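Local coordinates for SPbeta prophage-derived uncharacterized protein YomS (Bacillus subtilis, PDB 6I5O) that is of unknown function but is part of a Bacillus subtilis prophage lytic cassette and may have a role linked to host-cell lysis, at residues L41-S46 with V99-V104; I54-V59 with E87-D92. All blocks are in the same frame, centred on the assembly; numbering follows the deposited sequence. Where two conformers were deposited one is given.

Contact 1 (L41-S46 with V99-V104); sequences LTVKIS and VMFEVV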
loop_
_atom_site.group_PDB
_atom_site.type_symbol
_atom_site.label_atom_id
_atom_site.label_comp_id
_atom_site.label_asym_id
_atom_site.label_seq_id
_atom_site.Cartn_x
_atom_site.Cartn_y
_atom_site.Cartn_z
ATOM N N LEU A 41 -0.085 13.002 -4.843
ATOM C CA LEU A 41 0.504 14.355 -4.878
ATOM C C LEU A 41 1.446 14.527 -3.710
ATOM O O LEU A 41 1.111 14.161 -2.595
ATOM C CB LEU A 41 -0.635 15.357 -4.733
ATOM C CG LEU A 41 -0.295 16.814 -4.469
ATOM C CD1 LEU A 41 0.427 17.478 -5.592
ATOM C CD2 LEU A 41 -1.551 17.596 -4.162
ATOM N N THR A 42 2.571 15.160 -4.002
ATOM C CA THR A 42 3.468 15.646 -2.944
ATOM C C THR A 42 3.607 17.148 -3.126
ATOM O O THR A 42 4.066 17.593 -4.187
ATOM C CB THR A 42 4.834 14.965 -3.016
ATOM O OG1 THR A 42 4.661 13.549 -2.847
ATOM C CG2 THR A 42 5.769 15.459 -1.928
ATOM N N VAL A 43 3.239 17.902 -2.111
ATOM C CA VAL A 43 3.320 19.388 -2.112
ATOM C C VAL A 43 4.537 19.816 -1.313
ATOM O O VAL A 43 4.752 19.315 -0.208
ATOM C CB VAL A 43 2.054 19.977 -1.468
ATOM C CG1 VAL A 43 2.129 21.479 -1.392
ATOM C CG2 VAL A 43 0.847 19.604 -2.279
ATOM N N LYS A 44 5.296 20.761 -1.869
ATOM C CA LYS A 44 6.411 21.406 -1.162
ATOM C C LYS A 44 5.970 22.823 -0.807
ATOM O O LYS A 44 5.573 23.621 -1.710
ATOM C CB LYS A 44 7.660 21.437 -2.027
ATOM C CG LYS A 44 8.811 22.193 -1.416
ATOM C CD LYS A 44 9.384 21.553 -0.167
ATOM C CE LYS A 44 10.322 22.438 0.643
ATOM N NZ LYS A 44 11.524 22.792 -0.119
ATOM N N ILE A 45 6.091 23.152 0.466
ATOM C CA ILE A 45 5.847 24.536 0.954
ATOM C C ILE A 45 7.228 25.151 1.177
ATOM O O ILE A 45 8.029 24.603 1.958
ATOM C CB ILE A 45 4.988 24.514 2.225
ATOM C CG1 ILE A 45 3.616 23.934 1.894
ATOM C CG2 ILE A 45 4.839 25.898 2.816
ATOM C CD1 ILE A 45 2.861 23.461 3.075
ATOM N N SER A 46 7.505 26.253 0.482
ATOM C CA SER A 46 8.848 26.869 0.453
ATOM C C SER A 46 8.722 28.400 0.462
ATOM O O SER A 46 7.621 28.948 0.670
ATOM C CB SER A 46 9.619 26.370 -0.767
ATOM O OG SER A 46 9.024 26.922 -1.950
ATOM N N VAL A 99 -7.660 19.623 -6.373
ATOM C CA VAL A 99 -7.053 19.962 -5.064
ATOM C C VAL A 99 -6.615 21.425 -5.090
ATOM O O VAL A 99 -6.302 21.970 -6.172
ATOM C CB VAL A 99 -5.907 18.992 -4.703
ATOM C CG1 VAL A 99 -6.415 17.588 -4.445
ATOM C CG2 VAL A 99 -4.831 18.974 -5.736
ATOM N N MET A 100 -6.573 21.998 -3.913
ATOM C CA MET A 100 -6.296 23.423 -3.689
ATOM C C MET A 100 -5.532 23.564 -2.380
ATOM O O MET A 100 -5.828 22.860 -1.423
ATOM C CB MET A 100 -7.618 24.195 -3.628
ATOM C CG MET A 100 -7.415 25.605 -3.110
ATOM S SD MET A 100 -8.946 26.422 -2.596
ATOM C CE MET A 100 -9.621 26.570 -4.208
ATOM N N PHE A 101 -4.551 24.456 -2.356
ATOM C CA PHE A 101 -3.729 24.733 -1.150
ATOM C C PHE A 101 -3.846 26.208 -0.857
ATOM O O PHE A 101 -3.156 26.993 -1.553
ATOM C CB PHE A 101 -2.289 24.301 -1.404
ATOM C CG PHE A 101 -2.220 22.812 -1.441
ATOM C CD1 PHE A 101 -2.557 22.096 -2.593
ATOM C CD2 PHE A 101 -2.015 22.092 -0.264
ATOM C CE1 PHE A 101 -2.707 20.724 -2.553
ATOM C CE2 PHE A 101 -2.124 20.724 -0.243
ATOM C CZ PHE A 101 -2.485 20.049 -1.372
ATOM N N GLU A 102 -4.708 26.571 0.064
ATOM C CA GLU A 102 -5.063 27.975 0.319
ATOM C C GLU A 102 -4.023 28.601 1.252
ATOM O O GLU A 102 -3.762 28.050 2.343
ATOM C CB GLU A 102 -6.422 28.057 0.990
ATOM C CG GLU A 102 -6.830 29.499 1.306
ATOM C CD GLU A 102 -8.239 29.653 1.784
ATOM O OE1 GLU A 102 -8.992 28.639 1.805
ATOM O OE2 GLU A 102 -8.659 30.813 1.936
ATOM N N VAL A 103 -3.482 29.764 0.846
ATOM C CA VAL A 103 -2.698 30.607 1.769
ATOM C C VAL A 103 -3.720 31.411 2.557
ATOM O O VAL A 103 -4.301 32.371 1.990
ATOM C CB VAL A 103 -1.691 31.481 1.006
ATOM C CG1 VAL A 103 -0.993 32.446 1.937
ATOM C CG2 VAL A 103 -0.706 30.634 0.228
ATOM N N VAL A 104 -3.955 31.009 3.796
ATOM C CA VAL A 104 -4.921 31.693 4.684
ATOM C C VAL A 104 -4.282 32.986 5.197
ATOM O O VAL A 104 -4.982 34.024 5.351
ATOM C CB VAL A 104 -5.307 30.764 5.841
ATOM C CG1 VAL A 104 -6.148 31.464 6.893
ATOM C CG2 VAL A 104 -6.047 29.577 5.299
#

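Contact 2 (I54-V59 with E87-D92); sequences IKFYAV and EYWDFD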
loop_
_atom_site.group_PDB
_atom_site.type_symbol
_atom_site.label_atom_id
_atom_site.label_comp_id
_atom_site.label_asym_id
_atom_site.label_seq_id
_atom_site.Cartn_x
_atom_site.Cartn_y
_atom_site.Cartn_z
ATOM N N ILE A 54 -1.202 27.465 5.751
ATOM C CA ILE A 54 -1.658 26.826 4.498
ATOM C C ILE A 54 -2.729 25.815 4.903
ATOM O O ILE A 54 -2.445 24.998 5.779
ATOM C CB ILE A 54 -0.497 26.120 3.771
ATOM C CG1 ILE A 54 0.745 27.000 3.643
ATOM C CG2 ILE A 54 -0.971 25.559 2.456
ATOM C CD1 ILE A 54 0.538 28.268 2.835
ATOM N N LYS A 55 -3.903 25.892 4.272
ATOM C CA LYS A 55 -4.936 24.846 4.486
ATOM C C LYS A 55 -5.092 24.037 3.222
ATOM O O LYS A 55 -5.038 24.536 2.100
ATOM C CB LYS A 55 -6.280 25.486 4.836
ATOM C CG LYS A 55 -6.304 25.986 6.276
ATOM C CD LYS A 55 -7.671 26.455 6.665
ATOM C CE LYS A 55 -8.000 26.241 8.132
ATOM N NZ LYS A 55 -7.946 27.545 8.789
ATOM N N PHE A 56 -5.227 22.713 3.411
ATOM C CA PHE A 56 -5.226 21.732 2.324
ATOM C C PHE A 56 -6.660 21.364 1.996
ATOM O O PHE A 56 -7.418 21.043 2.937
ATOM C CB PHE A 56 -4.476 20.485 2.753
ATOM C CG PHE A 56 -3.142 20.660 3.437
ATOM C CD1 PHE A 56 -2.352 21.777 3.223
ATOM C CD2 PHE A 56 -2.664 19.676 4.280
ATOM C CE1 PHE A 56 -1.117 21.872 3.844
ATOM C CE2 PHE A 56 -1.432 19.780 4.920
ATOM C CZ PHE A 56 -0.677 20.895 4.706
ATOM N N TYR A 57 -7.045 21.442 0.724
ATOM C CA TYR A 57 -8.444 21.182 0.342
ATOM C C TYR A 57 -8.554 20.293 -0.876
ATOM O O TYR A 57 -7.787 20.336 -1.857
ATOM C CB TYR A 57 -9.174 22.496 0.002
ATOM C CG TYR A 57 -9.442 23.337 1.201
ATOM C CD1 TYR A 57 -10.367 22.983 2.140
ATOM C CD2 TYR A 57 -8.754 24.532 1.409
ATOM C CE1 TYR A 57 -10.690 23.752 3.229
ATOM C CE2 TYR A 57 -9.056 25.324 2.495
ATOM C CZ TYR A 57 -10.000 24.926 3.427
ATOM O OH TYR A 57 -10.305 25.690 4.519
ATOM N N ALA A 58 -9.569 19.437 -0.815
ATOM C CA ALA A 58 -10.179 18.792 -1.984
ATOM C C ALA A 58 -11.335 19.655 -2.458
ATOM O O ALA A 58 -12.030 20.229 -1.617
ATOM C CB ALA A 58 -10.625 17.405 -1.637
ATOM N N VAL A 59 -11.517 19.745 -3.769
ATOM C CA VAL A 59 -12.592 20.572 -4.335
ATOM C C VAL A 59 -13.378 19.712 -5.324
ATOM O O VAL A 59 -12.787 19.098 -6.180
ATOM C CB VAL A 59 -12.030 21.842 -5.001
ATOM C CG1 VAL A 59 -13.162 22.713 -5.530
ATOM C CG2 VAL A 59 -11.148 22.605 -4.053
ATOM N N GLU A 87 8.450 22.130 4.058
ATOM C CA GLU A 87 7.814 20.824 4.339
ATOM C C GLU A 87 7.283 20.235 3.048
ATOM O O GLU A 87 6.800 20.971 2.149
ATOM C CB GLU A 87 6.586 20.950 5.247
ATOM C CG GLU A 87 6.902 21.311 6.646
ATOM C CD GLU A 87 5.682 21.384 7.550
ATOM O OE1 GLU A 87 4.596 21.736 7.070
ATOM O OE2 GLU A 87 5.907 21.161 8.750
ATOM N N TYR A 88 7.341 18.898 2.995
ATOM C CA TYR A 88 6.635 18.110 1.976
ATOM C C TYR A 88 5.424 17.438 2.631
ATOM O O TYR A 88 5.559 16.822 3.722
ATOM C CB TYR A 88 7.541 17.026 1.405
ATOM C CG TYR A 88 8.632 17.561 0.506
ATOM C CD1 TYR A 88 8.456 17.768 -0.853
ATOM C CD2 TYR A 88 9.887 17.742 1.034
ATOM C CE1 TYR A 88 9.483 18.210 -1.676
ATOM C CE2 TYR A 88 10.925 18.180 0.225
ATOM C CZ TYR A 88 10.740 18.417 -1.108
ATOM O OH TYR A 88 11.797 18.819 -1.883
ATOM N N TRP A 89 4.301 17.451 1.913
ATOM C CA TRP A 89 3.081 16.757 2.363
ATOM C C TRP A 89 2.595 15.859 1.238
ATOM O O TRP A 89 2.450 16.308 0.080
ATOM C CB TRP A 89 2.001 17.765 2.718
ATOM C CG TRP A 89 2.269 18.516 3.962
ATOM C CD1 TRP A 89 2.990 19.673 4.085
ATOM C CD2 TRP A 89 1.827 18.183 5.278
ATOM N NE1 TRP A 89 3.045 20.047 5.402
ATOM C CE2 TRP A 89 2.339 19.145 6.148
ATOM C CE3 TRP A 89 1.044 17.136 5.806
ATOM C CZ2 TRP A 89 2.070 19.145 7.514
ATOM C CZ3 TRP A 89 0.800 17.111 7.156
ATOM C CH2 TRP A 89 1.275 18.132 7.989
ATOM N N ASP A 90 2.288 14.616 1.583
ATOM C CA ASP A 90 1.838 13.574 0.638
ATOM C C ASP A 90 0.329 13.356 0.751
ATOM O O ASP A 90 -0.193 13.267 1.873
ATOM C CB ASP A 90 2.516 12.257 0.926
ATOM C CG ASP A 90 3.926 12.131 0.479
ATOM O OD1 ASP A 90 4.388 12.996 -0.323
ATOM O OD2 ASP A 90 4.584 11.219 1.055
ATOM N N PHE A 91 -0.305 13.234 -0.402
ATOM C CA PHE A 91 -1.773 13.075 -0.466
ATOM C C PHE A 91 -2.133 11.996 -1.452
ATOM O O PHE A 91 -1.523 11.867 -2.504
ATOM C CB PHE A 91 -2.464 14.357 -0.924
ATOM C CG PHE A 91 -2.177 15.556 -0.075
ATOM C CD1 PHE A 91 -1.060 16.338 -0.274
ATOM C CD2 PHE A 91 -3.005 15.841 1.004
ATOM C CE1 PHE A 91 -0.802 17.409 0.539
ATOM C CE2 PHE A 91 -2.753 16.927 1.821
ATOM C CZ PHE A 91 -1.642 17.689 1.591
ATOM N N ASP A 92 -3.159 11.235 -1.095
ATOM C CA ASP A 92 -3.823 10.289 -2.014
ATOM C C ASP A 92 -4.996 11.024 -2.650
ATOM O O ASP A 92 -5.937 11.408 -1.938
ATOM C CB ASP A 92 -4.276 9.034 -1.291
ATOM C CG ASP A 92 -5.081 8.075 -2.155
ATOM O OD1 ASP A 92 -5.290 8.270 -3.405
ATOM O OD2 ASP A 92 -5.527 7.054 -1.566
#

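Contact 1 (L41-S46 with V99-V104)
L41 opens the strand pair with its CD2 methyl, which touches two side chains of the facing strand 99-104. With CG anti to the backbone N (chi1 168°), the leucine carries this branch across the interior, where CD2 lies 3.9 Å from V99 CG2 and 3.7 Å from F101 CE1. The leucine and the phenylalanine come from opposite directions, and the methyl approaches the ring obliquely. T42, next along, faces the other side of the strand, where its OG1 is hydrogen-bonded to D90.

V43 points its side chain inward again. CG2 sits over one face of the F101 ring, 3.8 Å from its centroid and 23° off the normal, a CH-pi contact displaced toward the rim; its closest ring atom is CZ, at 3.5 Å. The ring also meets F20 edge-to-face, so L41 and V43 add aliphatic contacts to a ring that has an aromatic neighbour as well. K44, again outward, forms salt bridges with E64 and D60 of a neighbouring subunit.

The two strands run nearly parallel, 15° apart, with axes 10.5 Å from one another. That spacing is consistent with two sides of a curled antiparallel sheet packed against each other, as in sandwich-like folds, and too wide for backbone pairing between them. Strand 40-46 finds its backbone partners in 87-92 and 110-117 instead. What joins the two sides here is methyl against methyl and methyl against ring, so the contact depends on shape and the exclusion of water, while the polar groups of strand 40-46 serve its outer face and the subunit interface.

Contact 2 (I54-V59 with E87-D92)
F56, W89 and F91 fall in the same chi1 well, CG anti to the carbonyl carbon and beside the backbone N (for F56 chi1 -46°), and from their two strands these settings bring three rings together in the interior. F56 projects from strand 51-59 and crosses each of the other two side chains at about a right angle. Toward W89 it offers an edge: CZ stands 3.6 Å above the indole plane, over its centre, while F56 CE2 comes 3.6 Å from W89 CD2. The planes are inclined at 59°, an edge-to-face pair well short of perpendicular. Toward F91 the roles reverse. Here F56 supplies the face and F91 the edge, its CZ reaching 3.5 Å from F56 CD2, in an offset T-shaped pair.

The result is an aromatic cluster between the two sides of a curled antiparallel, all-beta fold, with F101 of strand 98-107 adding a further ring against both F56 and F91. Within the cluster the indole has one polar atom to satisfy. W89 NE1 donates to E87 OE1 of its own strand at 2.8 Å, with the acceptor close to the ring plane. The donor approaches OE1 from well above the carboxylate plane, and this bond helps fix the rotation of the indole that F56 packs against. That same oxygen of the buried E87 is also hydrogen-bonded to T82 OG1, a second grip on the carboxylate beside the aromatic rings.

How the contacts relate
Both contacts are buried, their centres 5 Å apart near the middle of the chain, and both bridge the same two sides of the curled sheet: strands 40-46 and 87-92 are neighbours on one side, 98-107 and 51-59 on the other. Contact 2 is nested in sequence within the loop contact 1 closes. Their chemistry differs. Contact 1 sets aliphatic branches against a ring, whereas contact 2 is built from aromatic edges and faces and takes in a buried carboxylate. They adjoin through F101 CD2 and F56 CD1, 3.5 Å apart, and through a probable backbone hydrogen bond from F91 N to L41 O. Both touch a second subunit, through residues such as K44 and Y88, and contact 2 reaches a third.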